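PDB 5OET: glutathione synthetase-like effector 30 (Gpa-GSS30-apo) from Globodera pallida, which probably serves as a plant-parasitism effector, descended from the ATP-dependent ligases that join gamma-glutamylcysteine to glycine in glutathione synthesis. Local coordinates for residues Leu87-Tyr92 / His457-Asn462; Leu238-Ala243 / Lys305-Val310. All coordinates share one frame; numbering follows the deposited sequence.

Interaction 1 of 2, residues Leu87-Tyr92 / His457-Asn462; sequences LPLSLY and HFVRPN
Val459 leans against Leu89 across two paired strands that lie far apart in sequence. Val459 CB lies 3.7 Å from Leu89 O. The same Val459 CB is 3.9 Å from Leu89 CD1. From there the two methyls part: CG1 stands anti to the backbone N (chi1 -176°), while CG2, beside that N, reaches along Leu89 and on to Leu91, where Val459 CG2 and Leu91 CB are 4.2 Å apart. The Leu89 and Val459 side chains run alongside each other on the same face. Helix 196-210, through Phe200, touches Leu89, and helix 44-59, through Ser51, touches Val459; Leu47 of that second helix meets both Leu91 and His457.

The backbone beneath is an antiparallel pairing, strand 83-90 against strand 454-459, within the large mixed sheet of this glutathione synthetase fold. Leu89 and Val459 form a hydrogen-bonded pair with unequal bonds: Val459 N to Leu89 O is 2.9 Å and nearly straight (173° at the hydrogen), arriving almost along the C=O axis, whereas Leu89 N to Val459 O is weak at 3.3 Å. The neighbouring Ser90 and Phe458 form a non-hydrogen-bonded pair with their side chains on the other face.

One step on, Leu91 N donates to His457 O at 2.8 Å, from above the carbonyl plane. The His457 and Tyr92 side chains extend together, each ring offering an edge to the other, with His457 CD2 and Tyr92 CD2 4.1 Å apart. Asn468 N is hydrogen-bonded to His457 ND1, which would restrain the imidazole's rotation. At the opposite end Pro88 CB rests on the aliphatic part of Arg460, 4.0 Å from Arg460 CG, and Phe516 touches both residues.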
ATOM      1  N   LEU A  87      -6.620  -3.812   7.664  1.00 38.87           N
ATOM      2  CA  LEU A  87      -7.744  -3.310   8.437  1.00 39.53           C
ATOM      3  C   LEU A  87      -8.997  -4.100   8.081  1.00 40.47           C
ATOM      4  O   LEU A  87      -9.276  -4.303   6.906  1.00 41.69           O
ATOM      5  CB  LEU A  87      -7.964  -1.837   8.121  1.00 38.99           C
ATOM      6  CG  LEU A  87      -6.835  -0.869   8.518  1.00 38.62           C
ATOM      7  CD1 LEU A  87      -7.107   0.531   7.978  1.00 37.58           C
ATOM      8  CD2 LEU A  87      -6.628  -0.824  10.018  1.00 37.94           C
ATOM      9  N   PRO A  88      -9.773  -4.538   9.080  1.00 41.64           N
ATOM     10  CA  PRO A  88     -10.966  -5.287   8.705  1.00 42.64           C
ATOM     11  C   PRO A  88     -11.943  -4.459   7.847  1.00 41.98           C
ATOM     12  O   PRO A  88     -12.137  -3.273   8.081  1.00 41.59           O
ATOM     13  CB  PRO A  88     -11.575  -5.669  10.057  1.00 43.52           C
ATOM     14  CG  PRO A  88     -11.109  -4.606  10.974  1.00 43.50           C
ATOM     15  CD  PRO A  88      -9.698  -4.348  10.533  1.00 42.47           C
ATOM     16  N   LEU A  89     -12.541  -5.129   6.876  1.00 42.05           N
ATOM     17  CA  LEU A  89     -13.283  -4.510   5.795  1.00 42.83           C
ATOM     18  C   LEU A  89     -14.488  -5.364   5.419  1.00 42.50           C
ATOM     19  O   LEU A  89     -14.526  -6.577   5.659  1.00 43.75           O
ATOM     20  CB  LEU A  89     -12.375  -4.342   4.581  1.00 44.63           C
ATOM     21  CG  LEU A  89     -11.700  -5.620   4.009  1.00 46.92           C
ATOM     22  CD1 LEU A  89     -12.450  -6.168   2.808  1.00 48.60           C
ATOM     23  CD2 LEU A  89     -10.250  -5.388   3.602  1.00 47.41           C
ATOM     24  N   SER A  90     -15.489  -4.718   4.856  1.00 41.21           N
ATOM     25  CA  SER A  90     -16.592  -5.433   4.264  1.00 42.20           C
ATOM     26  C   SER A  90     -16.116  -5.789   2.865  1.00 41.73           C
ATOM     27  O   SER A  90     -15.348  -5.017   2.259  1.00 40.65           O
ATOM     28  CB  SER A  90     -17.837  -4.562   4.210  1.00 42.67           C
ATOM     29  OG  SER A  90     -17.578  -3.402   3.451  1.00 42.00           O
ATOM     30  N   LEU A  91     -16.544  -6.947   2.364  1.00 40.83           N
ATOM     31  CA  LEU A  91     -16.083  -7.423   1.068  1.00 40.62           C
ATOM     32  C   LEU A  91     -16.623  -6.551  -0.068  1.00 41.07           C
ATOM     33  O   LEU A  91     -15.902  -6.254  -1.040  1.00 41.15           O
ATOM     34  CB  LEU A  91     -16.502  -8.872   0.849  1.00 42.07           C
ATOM     35  CG  LEU A  91     -15.953  -9.601  -0.394  1.00 42.22           C
ATOM     36  CD1 LEU A  91     -14.445  -9.591  -0.477  1.00 42.09           C
ATOM     37  CD2 LEU A  91     -16.421 -11.039  -0.408  1.00 43.57           C
ATOM     38  N   TYR A  92     -17.881  -6.142   0.073  1.00 40.49           N
ATOM     39  CA  TYR A  92     -18.574  -5.380  -0.933  1.00 41.53           C
ATOM     40  C   TYR A  92     -19.149  -4.152  -0.274  1.00 41.85           C
ATOM     41  O   TYR A  92     -19.352  -4.130   0.952  1.00 41.46           O
ATOM     42  CB  TYR A  92     -19.688  -6.227  -1.575  1.00 44.46           C
ATOM     43  CG  TYR A  92     -19.163  -7.276  -2.532  1.00 45.83           C
ATOM     44  CD1 TYR A  92     -18.642  -6.907  -3.767  1.00 46.12           C
ATOM     45  CD2 TYR A  92     -19.161  -8.636  -2.187  1.00 48.52           C
ATOM     46  CE1 TYR A  92     -18.132  -7.852  -4.641  1.00 47.36           C
ATOM     47  CE2 TYR A  92     -18.652  -9.606  -3.065  1.00 49.46           C
ATOM     48  CZ  TYR A  92     -18.132  -9.201  -4.298  1.00 49.21           C
ATOM     49  OH  TYR A  92     -17.631 -10.118  -5.201  1.00 49.38           O
ATOM     50  N   HIS A 457     -20.527  -9.178   3.805  1.00 39.56           N
ATOM     51  CA  HIS A 457     -19.535 -10.136   4.270  1.00 40.27           C
ATOM     52  C   HIS A 457     -18.359  -9.402   4.909  1.00 40.70           C
ATOM     53  O   HIS A 457     -17.916  -8.380   4.405  1.00 42.38           O
ATOM     54  CB  HIS A 457     -19.048 -10.987   3.097  1.00 40.27           C
ATOM     55  CG  HIS A 457     -20.146 -11.414   2.183  1.00 40.45           C
ATOM     56  ND1 HIS A 457     -21.055 -12.384   2.523  1.00 40.93           N
ATOM     57  CD2 HIS A 457     -20.495 -10.982   0.949  1.00 40.62           C
ATOM     58  CE1 HIS A 457     -21.924 -12.529   1.538  1.00 42.40           C
ATOM     59  NE2 HIS A 457     -21.614 -11.679   0.576  1.00 41.40           N
ATOM     60  N   PHE A 458     -17.832  -9.942   5.998  1.00 41.39           N
ATOM     61  CA  PHE A 458     -16.781  -9.288   6.792  1.00 41.10           C
ATOM     62  C   PHE A 458     -15.448 -10.042   6.706  1.00 40.95           C
ATOM     63  O   PHE A 458     -15.387 -11.220   7.017  1.00 42.58           O
ATOM     64  CB  PHE A 458     -17.234  -9.246   8.253  1.00 42.07           C
ATOM     65  CG  PHE A 458     -18.198  -8.139   8.587  1.00 41.98           C
ATOM     66  CD1 PHE A 458     -18.844  -7.376   7.610  1.00 41.40           C
ATOM     67  CD2 PHE A 458     -18.479  -7.874   9.944  1.00 42.92           C
ATOM     68  CE1 PHE A 458     -19.715  -6.354   7.987  1.00 42.61           C
ATOM     69  CE2 PHE A 458     -19.348  -6.855  10.312  1.00 42.97           C
ATOM     70  CZ  PHE A 458     -19.971  -6.094   9.330  1.00 42.47           C
ATOM     71  N   VAL A 459     -14.389  -9.356   6.307  1.00 40.92           N
ATOM     72  CA  VAL A 459     -13.082  -9.975   6.108  1.00 41.64           C
ATOM     73  C   VAL A 459     -12.142  -9.520   7.207  1.00 43.21           C
ATOM     74  O   VAL A 459     -11.888  -8.336   7.329  1.00 42.21           O
ATOM     75  CB  VAL A 459     -12.501  -9.546   4.759  1.00 39.94           C
ATOM     76  CG1 VAL A 459     -11.180 -10.257   4.483  1.00 39.07           C
ATOM     77  CG2 VAL A 459     -13.519  -9.820   3.677  1.00 40.42           C
ATOM     78  N   ARG A 460     -11.627 -10.460   7.996  1.00 46.61           N
ATOM     79  CA  ARG A 460     -10.770 -10.148   9.127  1.00 48.67           C
ATOM     80  C   ARG A 460      -9.450 -10.878   9.010  1.00 49.22           C
ATOM     81  O   ARG A 460      -9.409 -11.972   8.461  1.00 47.46           O
ATOM     82  CB  ARG A 460     -11.421 -10.563  10.427  1.00 51.95           C
ATOM     83  CG  ARG A 460     -12.299  -9.484  11.022  1.00 55.36           C
ATOM     84  CD  ARG A 460     -13.100 -10.019  12.206  1.00 61.53           C
ATOM     85  NE  ARG A 460     -14.534 -10.182  11.905  1.00 66.74           N
ATOM     86  CZ  ARG A 460     -15.418 -10.861  12.654  1.00 70.51           C
ATOM     87  NH1 ARG A 460     -15.048 -11.482  13.782  1.00 72.26           N
ATOM     88  NH2 ARG A 460     -16.698 -10.911  12.271  1.00 69.78           N
ATOM     89  N   PRO A 461      -8.372 -10.278   9.562  1.00 49.88           N
ATOM     90  CA  PRO A 461      -7.049 -10.892   9.716  1.00 50.31           C
ATOM     91  C   PRO A 461      -7.035 -12.265  10.401  1.00 53.14           C
ATOM     92  O   PRO A 461      -7.611 -12.421  11.467  1.00 53.60           O
ATOM     93  CB  PRO A 461      -6.319  -9.897  10.606  1.00 50.50           C
ATOM     94  CG  PRO A 461      -6.952  -8.583  10.306  1.00 49.67           C
ATOM     95  CD  PRO A 461      -8.369  -8.857   9.973  1.00 49.00           C
ATOM     96  N   ASN A 462      -6.384 -13.239   9.767  1.00 55.83           N
ATOM     97  CA  ASN A 462      -6.148 -14.588  10.335  1.00 59.00           C
ATOM     98  C   ASN A 462      -7.406 -15.368  10.766  1.00 60.12           C
ATOM     99  O   ASN A 462      -7.339 -16.193  11.671  1.00 63.06           O
ATOM    100  CB  ASN A 462      -5.113 -14.500  11.476  1.00 59.66           C
ATOM    101  CG  ASN A 462      -3.780 -13.931  11.004  1.00 59.17           C
ATOM    102  OD1 ASN A 462      -2.943 -14.657  10.435  1.00 58.47           O
ATOM    103  ND2 ASN A 462      -3.584 -12.624  11.212  1.00 57.11           N
TER

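Interaction 2 of 2, residues Leu238-Ala243 / Lys305-Val310; sequences LEFGNA and KFVVAV
With CG anti to the backbone N (chi1 -168°) and the ring turned to chi2 81°, Phe240 leaves the last turn of its helix and lays a face of the phenyl group over Ala309. Ala309 CA stands almost above the ring centre, 3.6 Å from the centroid of the Phe240 ring and only 13° off its normal, a CH-pi contact made by the backbone carbon. The methyl of Ala309 lies toward the root of the same ring, with Ala309 CB 3.4 Å from Phe240 CD2.

Farther out, the ring meets the strand next to the alanine. Val307 has CG1 anti to its own backbone N, and Val307 CG1 comes within 3.9 Å of Phe240 CE2, the valine side chain set roughly perpendicular to that of Phe240. The tip atom Phe240 CZ is 3.9 Å from Val308 O. No hydrogen bond joins the two segments: the contact is held by apolar and CH-pi packing. A lesser contribution comes from Asn242, with Asn242 ND2 4.4 Å from Val307 CB, while its OD1 makes a weak hydrogen bond with Glu244 N.

Directly after Phe240, Gly241 is the first residue to leave helical geometry, with positive phi, and the chain heads on to strand 246-251. Val246 is hydrogen-bonded through its backbone to Val307 and Ala309. Thr334 adds a further contact to Phe240, and Trp237, a turn earlier, touches Ala309. Helix 225-240 thus leads into a strand parallel to strands 279-283 and 306-314 and packs its C-terminal end on that sheet, an alpha/beta layering consistent with the Rossmann-like clan of the family.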
ATOM      1  N   LEU A 238       0.470  28.320   3.752  1.00 53.57           N
ATOM      2  CA  LEU A 238       0.446  29.604   3.053  1.00 55.39           C
ATOM      3  C   LEU A 238      -0.059  30.773   3.906  1.00 56.79           C
ATOM      4  O   LEU A 238       0.509  31.858   3.830  1.00 59.20           O
ATOM      5  CB  LEU A 238      -0.389  29.524   1.779  1.00 56.50           C
ATOM      6  CG  LEU A 238       0.134  28.708   0.601  1.00 57.38           C
ATOM      7  CD1 LEU A 238      -0.915  28.712  -0.510  1.00 58.48           C
ATOM      8  CD2 LEU A 238       1.452  29.273   0.095  1.00 58.85           C
ATOM      9  N   GLU A 239      -1.109  30.571   4.706  1.00 56.58           N
ATOM     10  CA  GLU A 239      -1.600  31.649   5.581  1.00 57.30           C
ATOM     11  C   GLU A 239      -0.578  32.061   6.650  1.00 54.36           C
ATOM     12  O   GLU A 239      -0.601  33.182   7.115  1.00 53.60           O
ATOM     13  CB  GLU A 239      -2.914  31.302   6.288  1.00 61.17           C
ATOM     14  CG  GLU A 239      -4.094  30.795   5.448  1.00 66.30           C
ATOM     15  CD  GLU A 239      -4.204  31.335   4.007  1.00 73.03           C
ATOM     16  OE1 GLU A 239      -4.252  32.585   3.799  1.00 78.19           O
ATOM     17  OE2 GLU A 239      -4.277  30.489   3.067  1.00 74.61           O
ATOM     18  N   PHE A 240       0.295  31.147   7.053  1.00 52.05           N
ATOM     19  CA  PHE A 240       1.385  31.472   7.979  1.00 52.09           C
ATOM     20  C   PHE A 240       2.471  32.336   7.303  1.00 52.85           C
ATOM     21  O   PHE A 240       3.041  33.222   7.933  1.00 52.16           O
ATOM     22  CB  PHE A 240       1.995  30.198   8.565  1.00 50.21           C
ATOM     23  CG  PHE A 240       2.903  30.445   9.725  1.00 49.51           C
ATOM     24  CD1 PHE A 240       2.388  30.650  10.990  1.00 48.44           C
ATOM     25  CD2 PHE A 240       4.286  30.483   9.545  1.00 50.07           C
ATOM     26  CE1 PHE A 240       3.239  30.899  12.055  1.00 49.46           C
ATOM     27  CE2 PHE A 240       5.138  30.724  10.619  1.00 49.76           C
ATOM     28  CZ  PHE A 240       4.619  30.932  11.871  1.00 49.64           C
ATOM     29  N   GLY A 241       2.759  32.044   6.037  1.00 53.50           N
ATOM     30  CA  GLY A 241       3.505  32.953   5.175  1.00 55.29           C
ATOM     31  C   GLY A 241       5.004  33.030   5.412  1.00 56.07           C
ATOM     32  O   GLY A 241       5.592  34.104   5.263  1.00 58.57           O
ATOM     33  N   ASN A 242       5.610  31.897   5.752  1.00 54.44           N
ATOM     34  CA  ASN A 242       7.049  31.777   5.970  1.00 54.53           C
ATOM     35  C   ASN A 242       7.551  30.621   5.116  1.00 53.68           C
ATOM     36  O   ASN A 242       7.245  29.469   5.414  1.00 52.67           O
ATOM     37  CB  ASN A 242       7.304  31.496   7.450  1.00 54.19           C
ATOM     38  CG  ASN A 242       8.784  31.523   7.840  1.00 55.08           C
ATOM     39  OD1 ASN A 242       9.651  30.925   7.187  1.00 54.50           O
ATOM     40  ND2 ASN A 242       9.060  32.179   8.959  1.00 55.02           N
ATOM     41  N   ALA A 243       8.318  30.934   4.075  1.00 54.70           N
ATOM     42  CA  ALA A 243       8.809  29.925   3.120  1.00 54.69           C
ATOM     43  C   ALA A 243       9.673  28.854   3.746  1.00 54.59           C
ATOM     44  O   ALA A 243       9.716  27.748   3.228  1.00 53.15           O
ATOM     45  CB  ALA A 243       9.595  30.571   1.987  1.00 56.48           C
ATOM     46  N   LYS A 305      16.018  25.718  15.299  1.00 62.87           N
ATOM     47  CA  LYS A 305      16.306  26.165  13.935  1.00 63.84           C
ATOM     48  C   LYS A 305      15.064  26.383  13.030  1.00 60.80           C
ATOM     49  O   LYS A 305      15.075  27.269  12.168  1.00 61.20           O
ATOM     50  CB  LYS A 305      17.245  25.146  13.295  1.00 66.18           C
ATOM     51  CG  LYS A 305      17.831  25.539  11.947  1.00 68.31           C
ATOM     52  CD  LYS A 305      18.595  24.362  11.374  1.00 69.77           C
ATOM     53  CE  LYS A 305      19.223  24.694  10.031  1.00 72.16           C
ATOM     54  NZ  LYS A 305      19.666  23.464   9.287  1.00 73.09           N
ATOM     55  N   PHE A 306      14.013  25.586  13.208  1.00 56.76           N
ATOM     56  CA  PHE A 306      12.887  25.576  12.283  1.00 53.56           C
ATOM     57  C   PHE A 306      11.649  26.161  12.906  1.00 50.91           C
ATOM     58  O   PHE A 306      11.199  25.698  13.940  1.00 48.91           O
ATOM     59  CB  PHE A 306      12.604  24.158  11.818  1.00 52.34           C
ATOM     60  CG  PHE A 306      13.691  23.597  10.961  1.00 53.38           C
ATOM     61  CD1 PHE A 306      13.841  24.029   9.642  1.00 53.96           C
ATOM     62  CD2 PHE A 306      14.592  22.655  11.469  1.00 53.92           C
ATOM     63  CE1 PHE A 306      14.866  23.526   8.844  1.00 54.68           C
ATOM     64  CE2 PHE A 306      15.617  22.152  10.680  1.00 54.01           C
ATOM     65  CZ  PHE A 306      15.748  22.583   9.365  1.00 54.90           C
ATOM     66  N   VAL A 307      11.096  27.173  12.240  1.00 49.47           N
ATOM     67  CA  VAL A 307       9.832  27.747  12.632  1.00 47.61           C
ATOM     68  C   VAL A 307       8.743  26.777  12.172  1.00 45.50           C
ATOM     69  O   VAL A 307       8.857  26.129  11.142  1.00 44.67           O
ATOM     70  CB  VAL A 307       9.661  29.181  12.083  1.00 48.24           C
ATOM     71  CG1 VAL A 307       8.376  29.812  12.594  1.00 47.65           C
ATOM     72  CG2 VAL A 307      10.843  30.053  12.518  1.00 49.48           C
ATOM     73  N   VAL A 308       7.721  26.613  12.999  1.00 45.02           N
ATOM     74  CA  VAL A 308       6.651  25.667  12.729  1.00 43.31           C
ATOM     75  C   VAL A 308       5.436  26.501  12.389  1.00 43.05           C
ATOM     76  O   VAL A 308       4.971  27.274  13.224  1.00 44.09           O
ATOM     77  CB  VAL A 308       6.362  24.773  13.946  1.00 42.77           C
ATOM     78  CG1 VAL A 308       5.167  23.878  13.684  1.00 42.43           C
ATOM     79  CG2 VAL A 308       7.563  23.919  14.300  1.00 43.13           C
ATOM     80  N   ALA A 309       4.946  26.347  11.162  1.00 42.58           N
ATOM     81  CA  ALA A 309       3.779  27.078  10.665  1.00 42.42           C
ATOM     82  C   ALA A 309       2.458  26.450  11.130  1.00 42.39           C
ATOM     83  O   ALA A 309       1.514  27.162  11.488  1.00 44.26           O
ATOM     84  CB  ALA A 309       3.809  27.157   9.149  1.00 42.11           C
ATOM     85  N   VAL A 310       2.394  25.119  11.109  1.00 41.37           N
ATOM     86  CA  VAL A 310       1.197  24.358  11.428  1.00 40.21           C
ATOM     87  C   VAL A 310       1.568  23.243  12.373  1.00 40.19           C
ATOM     88  O   VAL A 310       2.505  22.518  12.097  1.00 39.73           O
ATOM     89  CB  VAL A 310       0.625  23.701  10.164  1.00 39.71           C
ATOM     90  CG1 VAL A 310      -0.687  22.970  10.464  1.00 39.47           C
ATOM     91  CG2 VAL A 310       0.442  24.734   9.072  1.00 40.30           C
TER

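Overall arrangement
After helix 44-59 and strand 64-67 the chain forms strand 83-90 and carries Leu87-Tyr92 into the large mixed sheet, but the partner of that segment comes much later. The chain meanwhile passes through helix 225-240 and strand 246-251 and reaches strand 306-314, where interaction 2 closes a loop of 61 residues. Only at His457-Asn462 does interaction 1 close, spanning 364 residues, so the shorter loop is nested in the longer and the two do not cross. Their centres lie about 41 Å apart and their nearest atoms about 23 Å, without touching. Interaction 1 joins two strands edge to edge; interaction 2 seats a helix end on the smaller mixed sheet that contains strands 246-251 and 306-314.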